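DNA replication and repair protein RecF (Caldanaerobacter subterraneus subsp. tengcongensis, PDB 5Z69) binds ATP and probably single-stranded DNA, acting as a recombination mediator of the RecFOR pathway in DNA repair, replication and the SOS response. Local coordinates at residues Y143-I148 against K153-D158; L160-T165 against V269-E274. One frame throughout, in Å; residues are numbered along the deposited sequence.

Contact 1: residues Y143-I148 against K153-D158; sequences YLDACI and KNYFFD
Tyr155 meets Asp145 and Ile148 where helix 137-151 turns into helix 153-177, its side chain crossing both at about a right angle. The buried, close-packed part is apolar: Ile148 CG2 lies over one ring face, 3.6 Å from the centroid of the Tyr155 ring and 22° off its normal, a CH-pi contact. The same methyl is 3.4 Å from Tyr155 CD1. With CG2 anti to its backbone N, Ile148 leaves CG1 beside that N (chi1 -59°), and its CD1 reaches along to 4.0 Å from Tyr155 CZ. The polar part is a single bond at the ring edge. Tyr155 OH donates to Asp145 OD1, in the ring plane, over a very short 2.5 Å, with carboxylate and ring planes 48° apart. Asp145 is the partly exposed, solvent side of the contact, yet it is firmly bonded: Arg204 of helix 186-222 adds a salt bridge to Asp145 OD1 and a hydrogen bond to Tyr155 OH. A phenylalanine in place of Tyr155 would probably leave Asp145 OD1 without its hydroxyl donor and Arg204 without the phenol oxygen it binds. The chemistry is consistent with a phenol polarised between carboxylate and guanidinium, which may strengthen its bond to Asp145.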
# COMPACT_ATOMS: atom_id res chain seq x y z
N TYR A 143 1.62 -16.98 2.28
CA TYR A 143 1.98 -17.68 1.05
C TYR A 143 3.43 -17.40 0.66
O TYR A 143 4.20 -18.30 0.33
CB TYR A 143 1.04 -17.27 -0.09
CG TYR A 143 1.48 -17.81 -1.43
CD1 TYR A 143 2.06 -16.98 -2.39
CD2 TYR A 143 1.37 -19.17 -1.71
CE1 TYR A 143 2.50 -17.50 -3.62
CE2 TYR A 143 1.80 -19.70 -2.93
CZ TYR A 143 2.36 -18.87 -3.88
OH TYR A 143 2.79 -19.42 -5.08
N LEU A 144 3.78 -16.12 0.68
CA LEU A 144 5.14 -15.69 0.40
C LEU A 144 6.18 -16.28 1.36
O LEU A 144 7.26 -16.69 0.94
CB LEU A 144 5.20 -14.16 0.43
CG LEU A 144 6.54 -13.54 0.08
CD1 LEU A 144 6.96 -13.92 -1.31
CD2 LEU A 144 6.46 -12.01 0.21
N ASP A 145 5.87 -16.28 2.66
CA ASP A 145 6.79 -16.83 3.66
C ASP A 145 7.03 -18.32 3.43
O ASP A 145 8.15 -18.81 3.60
CB ASP A 145 6.22 -16.63 5.07
CG ASP A 145 6.43 -15.23 5.60
OD1 ASP A 145 7.35 -14.52 5.13
OD2 ASP A 145 5.70 -14.86 6.54
N ALA A 146 5.98 -19.04 3.04
CA ALA A 146 6.08 -20.49 2.82
C ALA A 146 6.84 -20.80 1.54
O ALA A 146 7.66 -21.72 1.52
CB ALA A 146 4.69 -21.12 2.77
N CYS A 147 6.56 -20.06 0.47
CA CYS A 147 7.31 -20.23 -0.77
C CYS A 147 8.80 -20.05 -0.54
O CYS A 147 9.62 -20.87 -0.98
CB CYS A 147 6.84 -19.24 -1.84
SG CYS A 147 5.21 -19.61 -2.46
N ILE A 148 9.15 -18.98 0.15
CA ILE A 148 10.57 -18.68 0.34
C ILE A 148 11.26 -19.66 1.29
O ILE A 148 12.35 -20.13 0.99
CB ILE A 148 10.79 -17.27 0.84
CG1 ILE A 148 10.18 -16.25 -0.17
CG2 ILE A 148 12.29 -17.04 1.06
CD1 ILE A 148 10.20 -14.81 0.30
N LYS A 153 16.68 -21.78 3.60
CA LYS A 153 16.77 -22.11 5.02
C LYS A 153 17.20 -20.91 5.88
O LYS A 153 16.79 -20.79 7.03
CB LYS A 153 17.74 -23.29 5.21
CG LYS A 153 17.51 -24.08 6.48
N ASN A 154 18.02 -20.02 5.33
CA ASN A 154 18.47 -18.87 6.09
C ASN A 154 17.35 -17.87 6.31
O ASN A 154 17.28 -17.20 7.35
CB ASN A 154 19.66 -18.20 5.40
CG ASN A 154 20.88 -19.12 5.34
OD1 ASN A 154 21.19 -19.81 6.31
ND2 ASN A 154 21.54 -19.15 4.19
N TYR A 155 16.47 -17.76 5.33
CA TYR A 155 15.30 -16.89 5.46
C TYR A 155 14.37 -17.46 6.51
O TYR A 155 13.85 -16.73 7.36
CB TYR A 155 14.57 -16.76 4.14
CG TYR A 155 13.23 -16.05 4.21
CD1 TYR A 155 12.04 -16.75 4.45
CD2 TYR A 155 13.15 -14.68 4.01
CE1 TYR A 155 10.80 -16.07 4.48
CE2 TYR A 155 11.94 -14.01 4.04
CZ TYR A 155 10.77 -14.69 4.27
OH TYR A 155 9.59 -13.96 4.29
N PHE A 156 14.15 -18.77 6.42
CA PHE A 156 13.25 -19.43 7.36
C PHE A 156 13.78 -19.22 8.78
O PHE A 156 13.02 -18.90 9.70
CB PHE A 156 13.11 -20.93 7.04
CG PHE A 156 12.24 -21.64 8.03
CD1 PHE A 156 10.91 -21.28 8.17
CD2 PHE A 156 12.76 -22.62 8.85
CE1 PHE A 156 10.11 -21.91 9.10
CE2 PHE A 156 11.96 -23.25 9.78
CZ PHE A 156 10.64 -22.90 9.91
N PHE A 157 15.09 -19.38 8.95
CA PHE A 157 15.78 -19.06 10.19
C PHE A 157 15.47 -17.62 10.68
O PHE A 157 15.08 -17.41 11.82
CB PHE A 157 17.29 -19.24 9.99
CG PHE A 157 18.11 -19.04 11.25
CD1 PHE A 157 18.52 -20.13 12.00
CD2 PHE A 157 18.49 -17.76 11.66
CE1 PHE A 157 19.28 -19.96 13.15
CE2 PHE A 157 19.24 -17.58 12.81
CZ PHE A 157 19.64 -18.68 13.55
N ASP A 158 15.69 -16.65 9.80
CA ASP A 158 15.41 -15.26 10.09
C ASP A 158 13.96 -15.03 10.51
O ASP A 158 13.69 -14.34 11.48
CB ASP A 158 15.74 -14.39 8.87
CG ASP A 158 17.25 -14.25 8.66
OD1 ASP A 158 17.99 -14.50 9.62
OD2 ASP A 158 17.68 -13.87 7.55

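Contact 2: residues L160-T165 against V269-E274; sequences LQYNKT and VGPHRE
Tyr162 and Pro271 mark the closest backbone approach, their CA atoms 8.9 Å apart, so side chains must bridge helix 153-177 and the loop 269-274. Tyr162 does most of this: with CG anti to the backbone N (chi1 175°), its ring extends from the helix to the short 3-10 turn at Pro271 and His272. There its hydroxyl shares a hydrogen bond with the imidazole, Tyr162 OH lying 2.6 Å from His272 ND1, in the imidazole plane at its edge, while ND1 lies near the plane of the phenol ring. The rings meet rim to rim, planes at 43°. Pro271 takes one face of the phenol: its CG sits 4.2 Å from the centroid of the Tyr162 ring, 24° off the normal, a CH-pi contact. Gly270 CA approaches Tyr162 OH to 3.3 Å. A side chain at Gly270 would run into this hydroxyl and, at these backbone angles, into the carbonyl oxygen of Val269. Imidazole NE2 is hydrogen-bonded to Thr267 O, so both ring nitrogens of His272 are engaged. The arrangement is a helix-to-loop junction in the helical part of this RecF/SMC-type P-loop ATPase, joining helix 153-177 to the loop that leads into strand 275-280.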
# COMPACT_ATOMS: atom_id res chain seq x y z
N LEU A 160 11.82 -17.17 11.73
CA LEU A 160 11.62 -17.80 13.04
C LEU A 160 12.14 -16.92 14.17
O LEU A 160 11.48 -16.71 15.18
CB LEU A 160 12.30 -19.17 13.10
CG LEU A 160 11.54 -20.41 12.62
CD1 LEU A 160 12.43 -21.64 12.74
CD2 LEU A 160 10.27 -20.61 13.42
N GLN A 161 13.36 -16.42 14.01
CA GLN A 161 13.93 -15.55 15.04
C GLN A 161 13.16 -14.21 15.10
O GLN A 161 12.92 -13.66 16.17
CB GLN A 161 15.41 -15.32 14.78
CG GLN A 161 16.12 -14.54 15.88
CD GLN A 161 15.88 -15.12 17.27
OE1 GLN A 161 15.45 -14.41 18.19
NE2 GLN A 161 16.16 -16.41 17.44
N TYR A 162 12.76 -13.69 13.94
CA TYR A 162 11.97 -12.46 13.93
C TYR A 162 10.69 -12.64 14.74
O TYR A 162 10.37 -11.82 15.59
CB TYR A 162 11.63 -12.03 12.50
CG TYR A 162 10.72 -10.82 12.41
CD1 TYR A 162 11.23 -9.53 12.47
CD2 TYR A 162 9.35 -10.98 12.26
CE1 TYR A 162 10.38 -8.41 12.39
CE2 TYR A 162 8.50 -9.89 12.19
CZ TYR A 162 9.01 -8.60 12.26
OH TYR A 162 8.13 -7.52 12.18
N ASN A 163 9.97 -13.74 14.50
CA ASN A 163 8.69 -13.95 15.18
C ASN A 163 8.89 -14.11 16.67
O ASN A 163 8.02 -13.73 17.47
CB ASN A 163 7.95 -15.17 14.64
CG ASN A 163 7.46 -14.98 13.23
OD1 ASN A 163 7.43 -13.87 12.70
ND2 ASN A 163 7.04 -16.08 12.61
N LYS A 164 10.04 -14.69 17.05
CA LYS A 164 10.39 -14.90 18.46
C LYS A 164 10.63 -13.56 19.15
O LYS A 164 10.09 -13.30 20.22
CB LYS A 164 11.63 -15.78 18.57
CG LYS A 164 11.99 -16.21 19.99
CD LYS A 164 12.96 -17.40 19.95
N THR A 165 11.43 -12.72 18.51
CA THR A 165 11.70 -11.38 19.03
C THR A 165 10.44 -10.51 19.05
O THR A 165 10.22 -9.74 19.98
CB THR A 165 12.78 -10.69 18.18
OG1 THR A 165 13.97 -11.48 18.23
CG2 THR A 165 13.09 -9.31 18.71
N VAL A 269 4.86 -1.97 13.18
CA VAL A 269 5.98 -1.87 12.25
C VAL A 269 6.69 -3.21 12.00
O VAL A 269 7.21 -3.83 12.91
CB VAL A 269 7.04 -0.88 12.75
CG1 VAL A 269 8.27 -0.95 11.87
CG2 VAL A 269 6.49 0.57 12.76
N GLY A 270 6.75 -3.64 10.75
CA GLY A 270 7.61 -4.77 10.41
C GLY A 270 7.05 -5.66 9.32
O GLY A 270 5.94 -5.43 8.83
N PRO A 271 7.84 -6.70 8.93
CA PRO A 271 7.47 -7.69 7.92
C PRO A 271 6.09 -8.31 8.13
O PRO A 271 5.46 -8.70 7.16
CB PRO A 271 8.56 -8.76 8.06
CG PRO A 271 9.75 -8.03 8.54
CD PRO A 271 9.27 -6.79 9.29
N HIS A 272 5.63 -8.39 9.38
CA HIS A 272 4.37 -9.06 9.68
C HIS A 272 3.14 -8.21 9.37
O HIS A 272 2.01 -8.64 9.61
CB HIS A 272 4.32 -9.47 11.16
CG HIS A 272 4.39 -8.31 12.10
ND1 HIS A 272 5.55 -7.59 12.31
CD2 HIS A 272 3.44 -7.72 12.87
CE1 HIS A 272 5.32 -6.62 13.17
NE2 HIS A 272 4.05 -6.68 13.53
N ARG A 273 3.36 -7.01 8.83
CA ARG A 273 2.24 -6.15 8.42
C ARG A 273 2.32 -5.80 6.96
O ARG A 273 1.61 -4.92 6.51
CB ARG A 273 2.19 -4.85 9.23
CG ARG A 273 1.86 -5.03 10.69
CD ARG A 273 0.42 -5.48 10.86
NE ARG A 273 0.03 -5.45 12.27
CZ ARG A 273 -0.37 -4.37 12.92
NH2 ARG A 273 -0.69 -4.47 14.20
N GLU A 274 3.20 -6.46 6.22
CA GLU A 274 3.44 -6.10 4.82
C GLU A 274 2.44 -6.75 3.88
O GLU A 274 1.64 -7.60 4.29
CB GLU A 274 4.87 -6.46 4.41
CG GLU A 274 5.93 -5.71 5.23
CD GLU A 274 7.36 -6.02 4.79
OE1 GLU A 274 7.56 -7.00 4.03
OE2 GLU A 274 8.28 -5.29 5.20

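Following the chain from the N terminus, helix 137-151 gives way to helix 153-177, and contact 1 closes this short turn, with four residues between its segments. Contact 2 opens just afterwards, on the same second helix, and closes a much longer excursion of 103 residues that is mostly helical and includes helix 186-222 and strand 227-232. The two contacts therefore stand in series, neither nested nor crossed, with centres 12 Å apart. Helix 153-177 is their common element: its start is tied to the preceding helix, and its next turns to the loop before strand 275-280. Arg204 of helix 186-222, met in contact 1, also bonds to Pro271 O and Glu274, linking the two neighbourhoods.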